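Local coordinates for protein beta-lactamase Rm3 (Uncultured bacterium, PDB 5IQK) that probably hydrolyses the beta-lactam ring of antibiotics as a zinc-dependent, subclass B3 metallo-beta-lactamase, at residues 73-78 / 84-89; 106-111 / 129-134. All coordinates share one frame; numbering follows the deposited sequence.

Contact 1. Residues 73-78 / 84-89; sequences ILNSHG and GGLAEL. With ZN (zinc ion), chain C.
Ile73, near the end of strand 70-74, packs with both its branches against the first turn of helix 86-93. Its CG2 meets Leu86 CD2 at 3.7 Å, the two side chains sliding past each other in opposite directions. CG1 sits beside the backbone N (chi1 -58°) and carries CD1 the other way, to 3.9 Å from Leu89 CB, the two side chains crossing at about a right angle. This end is tight and buried, with apolar side chains on both sides. Further along, the fit slackens: Asn75 brings ND2 only to 4.0 Å from Leu86 CD1. That amide is turned inward on its own segment, giving ND2 to His77 O at 2.9 Å, nearly straight (162°), in the plane of the amide but above that of the carbonyl. The HxHxDH signature of the metallo-beta-lactamase fold starts at His77 and fills the turn between the segments. His77 touches nothing of 84-89; its NE2 lies 2.1 Å from a zinc ion that also binds two waters, the nearer in the imidazole plane at its edge. His79 and His155 complete the protein ligands, while Asp179 OD1 is hydrogen-bonded to His77 ND1, so that metal and carboxylate between them fix the ring's rotation.

Contact 2. Residues 106-111 / 129-134; sequences DLASGE and KDMRLA
The last turn of helix 101-109 lies beside the loop that leads into strand 131-133, the backbones coming closest where Ala108 CA is 6.5 Å from Lys129 CA, just before Met131 reaches across. The helix ends with Ser109, and Gly110, with positive phi (72°), takes the chain out of it. Glu111 N reaches back to Asp106 O and Gly110 N to Leu107 O, consistent with a Schellman motif, though the bonds are weak and Gly110 N also lies near Asp106 O. No hydrogen bond joins the two segments directly; the backbone of Leu107 is tied instead to Val128, one residue before the second segment, and Gln90 grips Asp130 O. These elements belong to a beta-alpha-beta crossover: strand 96-99 leads into the helix, and a long connection without helix or strand returns the chain to 131-133, parallel to 96-99 and next to it at the sheet edge. Met131 makes the contact alone from the strand side. Its thioether sulfur lies against Leu107, with SD 3.6 Å from CB and 3.7 Å from CD2 of that leucine, and the two side chains cross obliquely. The chain is extended as far as SD and then bends (chi3 -74°), which swings the methyl CE over to Ala108, 3.7 Å from its CB and 3.8 Å from its N. Leu107 marks the buried side of this patch, whereas Ala108 lies at the exposed surface.

In the fold
Contact 1 closes before contact 2 opens along the chain, and their centres lie 9 Å apart on the same side of the chain's centre. Both rest on the seven-stranded mixed sheet: contact 1 uses strand 70-74 and contact 2 the outermost strand 131-133, with strand 96-99 between them. Helices 86-93 and 101-109 pack on this sheet, and the two contacts meet where Leu86 CD1 touches Leu107 CD2 at 3.6 Å. Leu107 CD1 also lies 3.8 Å from Gly78 CA, beside the zinc ligand His77. Leu107 thus links the helix packing near the sheet edge to the segment that brings in this histidine.

Contact 1. Residues 73-78 / 84-89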
loop_
_atom_site.group_PDB
_atom_site.type_symbol
_atom_site.label_atom_id
_atom_site.label_comp_id
_atom_site.label_asym_id
_atom_site.label_seq_id
_atom_site.Cartn_x
_atom_site.Cartn_y
_atom_site.Cartn_z
ATOM N N ILE A 73 -3.018 10.377 -6.595
ATOM C CA ILE A 73 -2.112 9.523 -5.834
ATOM C C ILE A 73 -2.845 9.002 -4.599
ATOM O O ILE A 73 -3.457 9.786 -3.870
ATOM C CB ILE A 73 -0.851 10.283 -5.390
ATOM C CG1 ILE A 73 -0.122 10.858 -6.609
ATOM C CG2 ILE A 73 0.052 9.381 -4.545
ATOM C CD1 ILE A 73 1.011 11.790 -6.252
ATOM N N LEU A 74 -2.804 7.690 -4.388
ATOM C CA LEU A 74 -3.474 7.065 -3.249
ATOM C C LEU A 74 -2.468 6.584 -2.214
ATOM O O LEU A 74 -1.374 6.159 -2.551
ATOM C CB LEU A 74 -4.329 5.889 -3.698
ATOM C CG LEU A 74 -5.254 6.242 -4.872
ATOM C CD1 LEU A 74 -6.055 5.030 -5.303
ATOM C CD2 LEU A 74 -6.163 7.412 -4.533
ATOM N N ASN A 75 -2.860 6.653 -0.949
ATOM C CA ASN A 75 -2.025 6.192 0.148
ATOM C C ASN A 75 -2.637 4.963 0.824
ATOM O O ASN A 75 -3.862 4.829 0.891
ATOM C CB ASN A 75 -1.830 7.318 1.168
ATOM C CG ASN A 75 -1.118 6.850 2.428
ATOM O OD1 ASN A 75 -1.691 6.865 3.522
ATOM N ND2 ASN A 75 0.122 6.403 2.276
ATOM N N SER A 76 -1.787 4.066 1.308
ATOM C CA SER A 76 -2.241 2.934 2.102
ATOM C C SER A 76 -2.227 3.311 3.590
ATOM O O SER A 76 -3.273 3.345 4.240
ATOM C CB SER A 76 -1.367 1.708 1.852
ATOM O OG SER A 76 -0.006 2.018 2.089
ATOM N N HIS A 77 -1.048 3.618 4.124
ATOM C CA HIS A 77 -0.985 4.161 5.493
ATOM C C HIS A 77 0.197 5.116 5.681
ATOM O O HIS A 77 1.067 5.236 4.813
ATOM C CB HIS A 77 -0.963 3.038 6.546
ATOM C CG HIS A 77 0.270 2.175 6.553
ATOM N ND1 HIS A 77 0.463 1.145 5.658
ATOM C CD2 HIS A 77 1.320 2.119 7.416
ATOM C CE1 HIS A 77 1.602 0.526 5.932
ATOM N NE2 HIS A 77 2.141 1.099 6.989
ATOM N N GLY A 78 0.221 5.780 6.834
ATOM C CA GLY A 78 1.055 6.951 7.048
ATOM C C GLY A 78 2.497 6.729 7.473
ATOM O O GLY A 78 3.215 7.682 7.762
ATOM N N GLY A 84 6.577 8.500 2.696
ATOM C CA GLY A 84 7.761 9.345 2.636
ATOM C C GLY A 84 8.052 9.961 1.275
ATOM O O GLY A 84 8.588 11.070 1.179
ATOM N N GLY A 85 7.712 9.244 0.210
ATOM C CA GLY A 85 7.982 9.731 -1.134
ATOM C C GLY A 85 6.846 10.574 -1.696
ATOM O O GLY A 85 6.944 11.106 -2.799
ATOM N N LEU A 86 5.761 10.702 -0.935
ATOM C CA LEU A 86 4.549 11.341 -1.458
ATOM C C LEU A 86 4.689 12.828 -1.793
ATOM O O LEU A 86 4.156 13.277 -2.801
ATOM C CB LEU A 86 3.402 11.174 -0.476
ATOM C CG LEU A 86 2.861 9.760 -0.345
ATOM C CD1 LEU A 86 1.736 9.746 0.698
ATOM C CD2 LEU A 86 2.369 9.286 -1.706
ATOM N N ALA A 87 5.392 13.592 -0.963
ATOM C CA ALA A 87 5.565 15.022 -1.239
ATOM C C ALA A 87 6.222 15.268 -2.599
ATOM O O ALA A 87 5.811 16.167 -3.352
ATOM C CB ALA A 87 6.379 15.681 -0.141
ATOM N N GLU A 88 7.238 14.472 -2.920
ATOM C CA GLU A 88 7.948 14.639 -4.193
ATOM C C GLU A 88 7.085 14.217 -5.375
ATOM O O GLU A 88 7.069 14.884 -6.412
ATOM C CB GLU A 88 9.260 13.843 -4.192
ATOM C CG GLU A 88 10.035 13.938 -5.511
ATOM C CD GLU A 88 11.483 13.470 -5.393
ATOM O OE1 GLU A 88 11.883 13.014 -4.299
ATOM O OE2 GLU A 88 12.222 13.562 -6.399
ATOM N N LEU A 89 6.374 13.104 -5.226
ATOM C CA LEU A 89 5.497 12.627 -6.283
ATOM C C LEU A 89 4.397 13.648 -6.560
ATOM O O LEU A 89 4.061 13.918 -7.724
ATOM C CB LEU A 89 4.900 11.271 -5.919
ATOM C CG LEU A 89 5.932 10.144 -5.852
ATOM C CD1 LEU A 89 5.324 8.890 -5.261
ATOM C CD2 LEU A 89 6.517 9.872 -7.252
HETATM ZN ZN ZN C . 3.625 0.382 8.243
HETATM O O HOH W 1 3.867 -1.748 6.817
HETATM O O HOH W 2 5.330 -0.084 7.553
#

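Contact 2. Residues 106-111 / 129-134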
loop_
_atom_site.group_PDB
_atom_site.type_symbol
_atom_site.label_atom_id
_atom_site.label_comp_id
_atom_site.label_asym_id
_atom_site.label_seq_id
_atom_site.Cartn_x
_atom_site.Cartn_y
_atom_site.Cartn_z
ATOM N N ASP A 106 -1.044 12.050 9.694
ATOM C CA ASP A 106 0.385 11.730 9.598
ATOM C C ASP A 106 1.028 12.442 8.404
ATOM O O ASP A 106 2.081 13.067 8.537
ATOM C CB ASP A 106 0.629 10.222 9.447
ATOM C CG ASP A 106 0.045 9.402 10.577
ATOM O OD1 ASP A 106 -0.265 9.968 11.641
ATOM O OD2 ASP A 106 -0.097 8.174 10.389
ATOM N N LEU A 107 0.388 12.337 7.239
ATOM C CA LEU A 107 0.928 12.917 6.010
ATOM C C LEU A 107 1.124 14.422 6.128
ATOM O O LEU A 107 2.143 14.957 5.683
ATOM C CB LEU A 107 0.018 12.605 4.820
ATOM C CG LEU A 107 0.284 11.302 4.063
ATOM C CD1 LEU A 107 0.275 10.071 4.980
ATOM C CD2 LEU A 107 -0.732 11.166 2.940
ATOM N N ALA A 108 0.156 15.093 6.748
ATOM C CA ALA A 108 0.178 16.545 6.866
ATOM C C ALA A 108 1.324 17.053 7.746
ATOM O O ALA A 108 1.844 18.152 7.523
ATOM C CB ALA A 108 -1.170 17.055 7.403
ATOM N N SER A 109 1.737 16.255 8.724
ATOM C CA SER A 109 2.788 16.685 9.635
ATOM C C SER A 109 4.110 15.988 9.343
ATOM O O SER A 109 5.157 16.386 9.848
ATOM C CB SER A 109 2.377 16.419 11.084
ATOM O OG SER A 109 2.216 15.029 11.311
ATOM N N GLY A 110 4.056 14.950 8.516
ATOM C CA GLY A 110 5.238 14.175 8.186
ATOM C C GLY A 110 5.692 13.307 9.353
ATOM O O GLY A 110 6.855 12.911 9.427
ATOM N N GLU A 111 4.774 12.998 10.264
ATOM C CA GLU A 111 5.096 12.115 11.389
ATOM C C GLU A 111 3.834 11.565 12.029
ATOM O O GLU A 111 2.764 12.180 11.967
ATOM C CB GLU A 111 5.934 12.833 12.442
ATOM C CG GLU A 111 5.264 14.023 13.074
ATOM C CD GLU A 111 6.221 14.815 13.936
ATOM O OE1 GLU A 111 7.009 14.185 14.679
ATOM O OE2 GLU A 111 6.193 16.062 13.864
ATOM N N LYS A 129 1.286 18.384 1.190
ATOM C CA LYS A 129 0.645 19.688 1.205
ATOM C C LYS A 129 -0.871 19.616 0.960
ATOM O O LYS A 129 -1.656 20.188 1.716
ATOM C CB LYS A 129 1.347 20.572 0.160
ATOM C CG LYS A 129 1.175 22.079 0.310
ATOM C CD LYS A 129 1.779 22.811 -0.896
ATOM C CE LYS A 129 1.986 24.295 -0.613
ATOM N NZ LYS A 129 2.282 25.094 -1.840
ATOM N N ASP A 130 -1.276 18.921 -0.097
ATOM C CA ASP A 130 -2.671 18.946 -0.545
ATOM C C ASP A 130 -3.294 17.557 -0.587
ATOM O O ASP A 130 -2.774 16.655 -1.246
ATOM C CB ASP A 130 -2.768 19.616 -1.911
ATOM C CG ASP A 130 -2.263 21.041 -1.888
ATOM O OD1 ASP A 130 -2.757 21.829 -1.053
ATOM O OD2 ASP A 130 -1.366 21.370 -2.691
ATOM N N MET A 131 -4.409 17.382 0.118
ATOM C CA MET A 131 -4.983 16.050 0.296
ATOM C C MET A 131 -6.503 15.971 0.205
ATOM O O MET A 131 -7.200 16.953 0.416
ATOM C CB MET A 131 -4.545 15.490 1.642
ATOM C CG MET A 131 -3.078 15.126 1.689
ATOM S SD MET A 131 -2.706 14.339 3.238
ATOM C CE MET A 131 -2.733 15.741 4.352
ATOM N N ARG A 132 -7.000 14.784 -0.122
ATOM C CA ARG A 132 -8.432 14.502 -0.076
ATOM C C ARG A 132 -8.676 13.323 0.852
ATOM O O ARG A 132 -7.965 12.332 0.796
ATOM C CB ARG A 132 -8.982 14.205 -1.476
ATOM C CG ARG A 132 -8.851 15.362 -2.444
ATOM C CD ARG A 132 -9.528 16.601 -1.874
ATOM N NE ARG A 132 -9.340 17.790 -2.701
ATOM C CZ ARG A 132 -10.127 18.122 -3.719
ATOM N NH1 ARG A 132 -11.159 17.352 -4.040
ATOM N NH2 ARG A 132 -9.887 19.225 -4.414
ATOM N N LEU A 133 -9.683 13.415 1.708
ATOM C CA LEU A 133 -9.904 12.327 2.651
ATOM C C LEU A 133 -10.629 11.161 1.984
ATOM O O LEU A 133 -11.634 11.357 1.291
ATOM C CB LEU A 133 -10.688 12.836 3.859
ATOM C CG LEU A 133 -9.947 13.913 4.646
ATOM C CD1 LEU A 133 -10.752 14.343 5.864
ATOM C CD2 LEU A 133 -8.581 13.411 5.067
ATOM N N ALA A 134 -10.112 9.957 2.202
ATOM C CA ALA A 134 -10.709 8.730 1.685
ATOM C C ALA A 134 -11.322 7.928 2.827
ATOM O O ALA A 134 -10.610 7.391 3.674
ATOM C CB ALA A 134 -9.672 7.894 0.955
#